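Local structure of transcriptional regulator (Rhodococcus sp., 2O0Y) at residues R124-Q129 and I140-P145; V114-R119 and V219-T224. The protein probably binds DNA and regulates transcription as a member of the IclR family, pairing a helix-turn-helix domain with a GAF-like C-terminal domain. All blocks are in the same frame, centred on the assembly; numbering follows the deposited sequence.

Overall arrangement
Both contacts lie in the C-terminal domain, in one antiparallel sheet, and their centres are about 9 Å apart. Contact 2 (114-119 with 219-224) is core: two neighbouring strands bound by backbone hydrogen bonds, with leucines on one face, and Asn115, Tyr117 and Thr224 beside Ala222 on the other. Contact 1 (124-129 with 140-145) is partly exposed, a turn-bearing loop laid against strand 123-130; two waters bridge it, whereas contact 2 has one, at its looser end. Strands 113-120 and 123-130 are sheet neighbours, which ties the contacts together: Gln129 NE2 hydrogen-bonds to Asn115 OD1 at 2.7 Å, while Val126 packs on Tyr117. Along the chain, contact 1 is nested inside the loop that contact 2 closes.

Contact 1 of 2, residues R124-Q129 and I140-P145; sequences RVVVAQ and IPLGVP
A type II beta turn, Pro141 to Val144, brings the loop before strand 146-147 against strand 123-130, and Gly143 N donates from this turn to Val126 O at 2.8 Å. The glycine takes a positive phi of 72°, as the third position of such a turn commonly does, and here the fit is tight: Val125 CG1 presses on Gly143 CA at 3.4 Å. Beside the direct bond, water 1 accepts from Val126 N and donates to Pro141 O and Val144 O, so a solvent molecule links both arms of the turn to the strand. Val126 spreads its methyls over two partners, CG1 against Leu142 CG and CG2 against Ile140 CG2. Leu142 splits its methyls: CD2 lies 3.9 Å from Ala128 CA, and CD1 lies 3.4 Å from Gln129 OE1, with Gln129 CB also near. That glutamine has CG anti to its backbone N (chi1 -176°) and runs on extended. Gln129 NE2 donates to Ile140 O at 2.8 Å, in the carbonyl plane and on a lone pair, the oxygen tilted 18° out of the glutamine's amide plane. The same NE2 also serves Asn115 OD1 on the adjacent strand, while water 2 donates to both Gln129 OE1 and Ile140 O. An alanine in place of Gln129 would probably leave Ile140 O without its amide donor, Asn115 OD1 without this partner, and Leu142 CD1 with less to pack on. At the other end, the Arg124 guanidinium turns its edge to Ile140 CD1, while NH1 bonds to Tyr117 OH. The whole is a beta-turn loop folded back on the strand it follows, at one margin of the GAF-like antiparallel sheet of an IclR C-terminal domain.

Contact 2 of 2, residues V114-R119 and V219-T224; sequences VNLYIR and VVAALT
Tyr117 and Ala222 form one of two hydrogen-bonded pairs that join antiparallel strands 113-120 and 219-228; Asn115 and Thr224 form the other. Each pair is joined by two reciprocal backbone bonds, with Asn115 N to Thr224 O at 2.8 Å. The side-chain packing is dense around Thr224. Its CB lies in the plane of the Tyr117 ring at the CD2 edge, 3.8 Å from CD2, and the two side chains cross at about a right angle. Thr224 OG1 lies anti to the carbonyl carbon, beside the backbone N (chi1 -55°), which puts it at that same edge, 3.6 Å from Tyr117 CD2; it bonds onward to Ser209 on the next strand. Helix 152-157 covers this face, with Ala153 touching both Tyr117 and Thr224. Leu116 CD2 meets Ala221 CB at 3.8 Å, and Leu223 CD1 is met by Val114 CG1 at the same distance. Ala221 CB is still close in, 3.3 Å from Tyr117 O. Beyond it the contact loosens. Val220 and Ala221 make a classic beta bulge opposite Leu212, and direct pairing gives way to water 3, which accepts from Arg119 N and donates to Val220 O. Partly exposed Ile118 still lays CG2 against Val220 O, 3.6 Å away. Strands brought together from 100 residues apart, with a helix over one face, make up the central antiparallel sheet of a GAF-like domain.

Contact 1 of 2, residues R124-Q129 and I140-P145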
ATOM      1  N   ARG B 124      -2.067 -12.668   9.784  1.00 30.37           N
ATOM      2  CA  ARG B 124      -1.107 -13.384   8.963  1.00 30.74           C
ATOM      3  C   ARG B 124      -1.802 -13.724   7.653  1.00 30.57           C
ATOM      4  O   ARG B 124      -3.026 -13.963   7.630  1.00 30.26           O
ATOM      5  CB  ARG B 124      -0.626 -14.659   9.643  1.00 32.17           C
ATOM      6  CG  ARG B 124      -1.680 -15.774   9.725  1.00 33.12           C
ATOM      7  CD  ARG B 124      -1.064 -17.122  10.227  1.00 36.14           C
ATOM      8  NE  ARG B 124      -2.003 -17.582  11.211  1.00 48.36           N
ATOM      9  CZ  ARG B 124      -2.925 -18.521  11.064  1.00 47.72           C
ATOM     10  NH1 ARG B 124      -3.015 -19.269   9.979  1.00 47.64           N
ATOM     11  NH2 ARG B 124      -3.726 -18.727  12.073  1.00 47.31           N
ATOM     12  N   VAL B 125      -1.020 -13.704   6.576  1.00 28.62           N
ATOM     13  CA  VAL B 125      -1.517 -13.861   5.218  1.00 27.94           C
ATOM     14  C   VAL B 125      -0.548 -14.747   4.506  1.00 27.72           C
ATOM     15  O   VAL B 125       0.665 -14.514   4.540  1.00 27.16           O
ATOM     16  CB  VAL B 125      -1.557 -12.510   4.477  1.00 27.10           C
ATOM     17  CG1 VAL B 125      -2.288 -12.647   3.127  1.00 28.02           C
ATOM     18  CG2 VAL B 125      -2.260 -11.492   5.340  1.00 29.47           C
ATOM     19  N   VAL B 126      -1.074 -15.771   3.853  1.00 28.07           N
ATOM     20  CA  VAL B 126      -0.248 -16.626   2.984  1.00 26.59           C
ATOM     21  C   VAL B 126      -0.090 -15.915   1.674  1.00 27.01           C
ATOM     22  O   VAL B 126      -1.077 -15.504   1.022  1.00 26.18           O
ATOM     23  CB  VAL B 126      -0.880 -18.045   2.775  1.00 28.08           C
ATOM     24  CG1 VAL B 126      -0.089 -18.847   1.839  1.00 25.82           C
ATOM     25  CG2 VAL B 126      -0.969 -18.776   4.115  1.00 29.51           C
ATOM     26  N   VAL B 127       1.162 -15.669   1.311  1.00 26.26           N
ATOM     27  CA  VAL B 127       1.415 -14.937   0.073  1.00 25.39           C
ATOM     28  C   VAL B 127       2.098 -15.783  -0.994  1.00 25.67           C
ATOM     29  O   VAL B 127       2.235 -15.374  -2.151  1.00 25.69           O
ATOM     30  CB  VAL B 127       2.222 -13.662   0.357  1.00 27.08           C
ATOM     31  CG1 VAL B 127       1.339 -12.650   1.188  1.00 24.31           C
ATOM     32  CG2 VAL B 127       3.599 -13.991   1.002  1.00 25.26           C
ATOM     33  N   ALA B 128       2.586 -16.953  -0.594  1.00 25.81           N
ATOM     34  CA  ALA B 128       2.935 -17.993  -1.555  1.00 26.14           C
ATOM     35  C   ALA B 128       2.804 -19.357  -0.907  1.00 25.82           C
ATOM     36  O   ALA B 128       2.915 -19.458   0.315  1.00 24.95           O
ATOM     37  CB  ALA B 128       4.411 -17.797  -2.085  1.00 27.81           C
ATOM     38  N   GLN B 129       2.537 -20.399  -1.718  1.00 26.93           N
ATOM     39  CA  GLN B 129       2.174 -21.717  -1.167  1.00 27.95           C
ATOM     40  C   GLN B 129       2.581 -22.840  -2.100  1.00 28.88           C
ATOM     41  O   GLN B 129       2.417 -22.694  -3.313  1.00 29.30           O
ATOM     42  CB  GLN B 129       0.648 -21.746  -1.015  1.00 27.91           C
ATOM     43  CG  GLN B 129       0.059 -23.005  -0.358  1.00 29.69           C
ATOM     44  CD  GLN B 129      -1.439 -22.859  -0.113  1.00 34.47           C
ATOM     45  OE1 GLN B 129      -2.225 -22.900  -1.062  1.00 31.76           O
ATOM     46  NE2 GLN B 129      -1.840 -22.634   1.169  1.00 28.49           N
ATOM     47  N   ILE B 140      -5.021 -23.830   3.332  1.00 34.40           N
ATOM     48  CA  ILE B 140      -5.297 -22.396   3.635  1.00 35.70           C
ATOM     49  C   ILE B 140      -5.282 -21.492   2.393  1.00 34.79           C
ATOM     50  O   ILE B 140      -4.296 -21.493   1.648  1.00 36.12           O
ATOM     51  CB  ILE B 140      -4.262 -21.838   4.648  1.00 35.55           C
ATOM     52  CG1 ILE B 140      -4.424 -22.493   5.995  1.00 38.60           C
ATOM     53  CG2 ILE B 140      -4.520 -20.372   4.965  1.00 36.97           C
ATOM     54  CD1 ILE B 140      -5.169 -21.538   6.949  1.00 42.35           C
ATOM     55  N   PRO B 141      -6.348 -20.698   2.171  1.00 34.89           N
ATOM     56  CA  PRO B 141      -6.340 -19.817   1.009  1.00 34.15           C
ATOM     57  C   PRO B 141      -5.321 -18.680   1.033  1.00 33.54           C
ATOM     58  O   PRO B 141      -5.033 -18.115   2.102  1.00 33.80           O
ATOM     59  CB  PRO B 141      -7.755 -19.239   0.989  1.00 34.00           C
ATOM     60  CG  PRO B 141      -8.261 -19.397   2.330  1.00 35.57           C
ATOM     61  CD  PRO B 141      -7.617 -20.609   2.917  1.00 34.56           C
ATOM     62  N   LEU B 142      -4.791 -18.356  -0.146  1.00 32.50           N
ATOM     63  CA  LEU B 142      -3.831 -17.269  -0.315  1.00 33.20           C
ATOM     64  C   LEU B 142      -4.477 -15.902  -0.158  1.00 32.86           C
ATOM     65  O   LEU B 142      -5.612 -15.699  -0.606  1.00 32.77           O
ATOM     66  CB  LEU B 142      -3.121 -17.356  -1.679  1.00 33.65           C
ATOM     67  CG  LEU B 142      -2.007 -18.410  -1.647  1.00 34.49           C
ATOM     68  CD1 LEU B 142      -2.485 -19.705  -2.207  1.00 42.53           C
ATOM     69  CD2 LEU B 142      -0.826 -17.911  -2.407  1.00 33.84           C
ATOM     70  N   GLY B 143      -3.782 -14.974   0.499  1.00 31.92           N
ATOM     71  CA  GLY B 143      -4.265 -13.598   0.568  1.00 32.45           C
ATOM     72  C   GLY B 143      -5.479 -13.374   1.454  1.00 32.39           C
ATOM     73  O   GLY B 143      -6.084 -12.295   1.420  1.00 34.52           O
ATOM     74  N   VAL B 144      -5.844 -14.361   2.260  1.00 32.44           N
ATOM     75  CA  VAL B 144      -6.955 -14.201   3.218  1.00 31.21           C
ATOM     76  C   VAL B 144      -6.337 -13.975   4.614  1.00 31.25           C
ATOM     77  O   VAL B 144      -5.522 -14.782   5.033  1.00 31.15           O
ATOM     78  CB  VAL B 144      -7.879 -15.457   3.166  1.00 31.02           C
ATOM     79  CG1 VAL B 144      -8.799 -15.510   4.364  1.00 31.15           C
ATOM     80  CG2 VAL B 144      -8.683 -15.481   1.865  1.00 29.49           C
ATOM     81  N   PRO B 145      -6.676 -12.857   5.310  1.00 31.20           N
ATOM     82  CA  PRO B 145      -6.071 -12.640   6.624  1.00 32.19           C
ATOM     83  C   PRO B 145      -6.622 -13.599   7.680  1.00 32.69           C
ATOM     84  O   PRO B 145      -7.843 -13.768   7.784  1.00 31.57           O
ATOM     85  CB  PRO B 145      -6.469 -11.193   6.992  1.00 31.83           C
ATOM     86  CG  PRO B 145      -7.643 -10.882   6.163  1.00 33.67           C
ATOM     87  CD  PRO B 145      -7.579 -11.751   4.925  1.00 32.37           C
TER
HETATM   88  O   HOH W   1      -3.878 -16.472   3.845  1.00 26.06           O
HETATM   89  O   HOH W   2      -4.848 -22.659  -1.134  1.00 41.05           O

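Contact 2 of 2, residues V114-R119 and V219-T224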
ATOM      1  N   VAL B 114       3.511 -26.235   2.129  1.00 26.88           N
ATOM      2  CA  VAL B 114       4.466 -25.241   2.573  1.00 25.33           C
ATOM      3  C   VAL B 114       3.839 -23.887   2.308  1.00 26.47           C
ATOM      4  O   VAL B 114       3.545 -23.577   1.165  1.00 27.02           O
ATOM      5  CB  VAL B 114       5.768 -25.353   1.800  1.00 24.88           C
ATOM      6  CG1 VAL B 114       6.694 -24.242   2.216  1.00 22.77           C
ATOM      7  CG2 VAL B 114       6.420 -26.729   2.087  1.00 24.84           C
ATOM      8  N   ASN B 115       3.664 -23.069   3.360  1.00 27.04           N
ATOM      9  CA  ASN B 115       3.036 -21.723   3.248  1.00 29.00           C
ATOM     10  C   ASN B 115       4.077 -20.664   3.558  1.00 29.50           C
ATOM     11  O   ASN B 115       4.812 -20.813   4.538  1.00 29.49           O
ATOM     12  CB  ASN B 115       1.932 -21.606   4.312  1.00 28.84           C
ATOM     13  CG  ASN B 115       0.724 -22.485   3.985  1.00 33.70           C
ATOM     14  OD1 ASN B 115       0.253 -22.495   2.852  1.00 36.89           O
ATOM     15  ND2 ASN B 115       0.271 -23.261   4.947  1.00 36.91           N
ATOM     16  N   LEU B 116       4.126 -19.584   2.784  1.00 29.17           N
ATOM     17  CA  LEU B 116       5.011 -18.477   3.129  1.00 28.67           C
ATOM     18  C   LEU B 116       4.079 -17.403   3.632  1.00 27.92           C
ATOM     19  O   LEU B 116       3.251 -16.898   2.862  1.00 26.75           O
ATOM     20  CB  LEU B 116       5.796 -17.940   1.921  1.00 29.00           C
ATOM     21  CG  LEU B 116       6.960 -16.963   2.216  1.00 29.95           C
ATOM     22  CD1 LEU B 116       7.936 -16.987   1.069  1.00 36.07           C
ATOM     23  CD2 LEU B 116       6.460 -15.539   2.255  1.00 31.82           C
ATOM     24  N   TYR B 117       4.199 -17.045   4.907  1.00 27.15           N
ATOM     25  CA  TYR B 117       3.280 -16.059   5.485  1.00 27.93           C
ATOM     26  C   TYR B 117       3.975 -14.765   5.757  1.00 27.88           C
ATOM     27  O   TYR B 117       5.150 -14.789   6.095  1.00 26.87           O
ATOM     28  CB  TYR B 117       2.891 -16.540   6.860  1.00 28.41           C
ATOM     29  CG  TYR B 117       1.828 -17.562   7.001  1.00 28.26           C
ATOM     30  CD1 TYR B 117       0.493 -17.164   7.062  1.00 29.97           C
ATOM     31  CD2 TYR B 117       2.140 -18.933   7.162  1.00 28.22           C
ATOM     32  CE1 TYR B 117      -0.518 -18.108   7.250  1.00 32.36           C
ATOM     33  CE2 TYR B 117       1.135 -19.869   7.379  1.00 28.83           C
ATOM     34  CZ  TYR B 117      -0.187 -19.436   7.439  1.00 33.57           C
ATOM     35  OH  TYR B 117      -1.230 -20.299   7.657  1.00 35.74           O
ATOM     36  N   ILE B 118       3.249 -13.638   5.643  1.00 27.69           N
ATOM     37  CA  ILE B 118       3.700 -12.383   6.210  1.00 27.07           C
ATOM     38  C   ILE B 118       2.652 -11.835   7.180  1.00 28.36           C
ATOM     39  O   ILE B 118       1.528 -12.352   7.248  1.00 28.52           O
ATOM     40  CB  ILE B 118       3.940 -11.350   5.050  1.00 28.00           C
ATOM     41  CG1 ILE B 118       2.656 -11.194   4.226  1.00 27.46           C
ATOM     42  CG2 ILE B 118       5.106 -11.811   4.167  1.00 25.62           C
ATOM     43  CD1 ILE B 118       2.600  -9.950   3.285  1.00 30.85           C
ATOM     44  N   ARG B 119       2.982 -10.742   7.884  1.00 28.56           N
ATOM     45  CA  ARG B 119       2.050 -10.075   8.736  1.00 29.04           C
ATOM     46  C   ARG B 119       1.543  -8.875   7.958  1.00 30.03           C
ATOM     47  O   ARG B 119       2.319  -8.187   7.248  1.00 29.25           O
ATOM     48  CB  ARG B 119       2.731  -9.583  10.018  1.00 29.99           C
ATOM     49  CG  ARG B 119       1.828  -8.855  10.989  1.00 28.80           C
ATOM     50  CD  ARG B 119       2.600  -8.385  12.239  1.00 29.45           C
ATOM     51  NE  ARG B 119       3.554  -7.290  12.001  1.00 29.72           N
ATOM     52  CZ  ARG B 119       3.227  -6.009  11.816  1.00 32.30           C
ATOM     53  NH1 ARG B 119       1.957  -5.608  11.754  1.00 29.09           N
ATOM     54  NH2 ARG B 119       4.189  -5.110  11.663  1.00 29.14           N
ATOM     55  N   VAL B 219      12.897 -10.448  10.992  1.00 26.26           N
ATOM     56  CA  VAL B 219      11.924 -11.452  10.490  1.00 26.75           C
ATOM     57  C   VAL B 219      10.934 -10.758   9.608  1.00 27.47           C
ATOM     58  O   VAL B 219      10.225  -9.853  10.072  1.00 27.17           O
ATOM     59  CB  VAL B 219      11.220 -12.166  11.677  1.00 27.29           C
ATOM     60  CG1 VAL B 219      10.172 -13.219  11.200  1.00 26.88           C
ATOM     61  CG2 VAL B 219      12.284 -12.842  12.578  1.00 27.08           C
ATOM     62  N   VAL B 220      10.904 -11.154   8.332  1.00 27.24           N
ATOM     63  CA  VAL B 220       9.989 -10.537   7.367  1.00 25.80           C
ATOM     64  C   VAL B 220       8.903 -11.517   6.930  1.00 26.19           C
ATOM     65  O   VAL B 220       7.919 -11.131   6.347  1.00 26.08           O
ATOM     66  CB  VAL B 220      10.719 -10.017   6.115  1.00 26.14           C
ATOM     67  CG1 VAL B 220      11.658  -8.796   6.508  1.00 26.00           C
ATOM     68  CG2 VAL B 220      11.490 -11.121   5.399  1.00 26.43           C
ATOM     69  N   ALA B 221       9.086 -12.792   7.214  1.00 25.28           N
ATOM     70  CA  ALA B 221       8.092 -13.789   6.795  1.00 25.64           C
ATOM     71  C   ALA B 221       8.326 -15.028   7.617  1.00 26.46           C
ATOM     72  O   ALA B 221       9.312 -15.110   8.344  1.00 25.41           O
ATOM     73  CB  ALA B 221       8.234 -14.108   5.287  1.00 26.39           C
ATOM     74  N   ALA B 222       7.414 -15.992   7.519  1.00 26.77           N
ATOM     75  CA  ALA B 222       7.533 -17.232   8.293  1.00 27.10           C
ATOM     76  C   ALA B 222       7.336 -18.392   7.328  1.00 27.58           C
ATOM     77  O   ALA B 222       6.286 -18.505   6.683  1.00 29.68           O
ATOM     78  CB  ALA B 222       6.498 -17.243   9.364  1.00 25.68           C
ATOM     79  N   LEU B 223       8.361 -19.211   7.145  1.00 27.19           N
ATOM     80  CA  LEU B 223       8.246 -20.359   6.281  1.00 26.52           C
ATOM     81  C   LEU B 223       7.577 -21.482   7.092  1.00 27.37           C
ATOM     82  O   LEU B 223       8.135 -21.946   8.100  1.00 27.16           O
ATOM     83  CB  LEU B 223       9.623 -20.809   5.824  1.00 26.34           C
ATOM     84  CG  LEU B 223       9.660 -22.015   4.871  1.00 28.55           C
ATOM     85  CD1 LEU B 223       9.103 -21.588   3.469  1.00 25.19           C
ATOM     86  CD2 LEU B 223      11.069 -22.523   4.677  1.00 25.56           C
ATOM     87  N   THR B 224       6.415 -21.959   6.643  1.00 27.55           N
ATOM     88  CA  THR B 224       5.600 -22.765   7.510  1.00 27.66           C
ATOM     89  C   THR B 224       5.092 -24.084   6.876  1.00 29.19           C
ATOM     90  O   THR B 224       4.539 -24.056   5.791  1.00 28.15           O
ATOM     91  CB  THR B 224       4.412 -21.922   7.975  1.00 27.60           C
ATOM     92  OG1 THR B 224       4.926 -20.709   8.573  1.00 28.08           O
ATOM     93  CG2 THR B 224       3.573 -22.657   9.028  1.00 26.32           C
TER
HETATM   94  O   HOH W   3       5.773 -10.036   7.685  1.00 28.31           O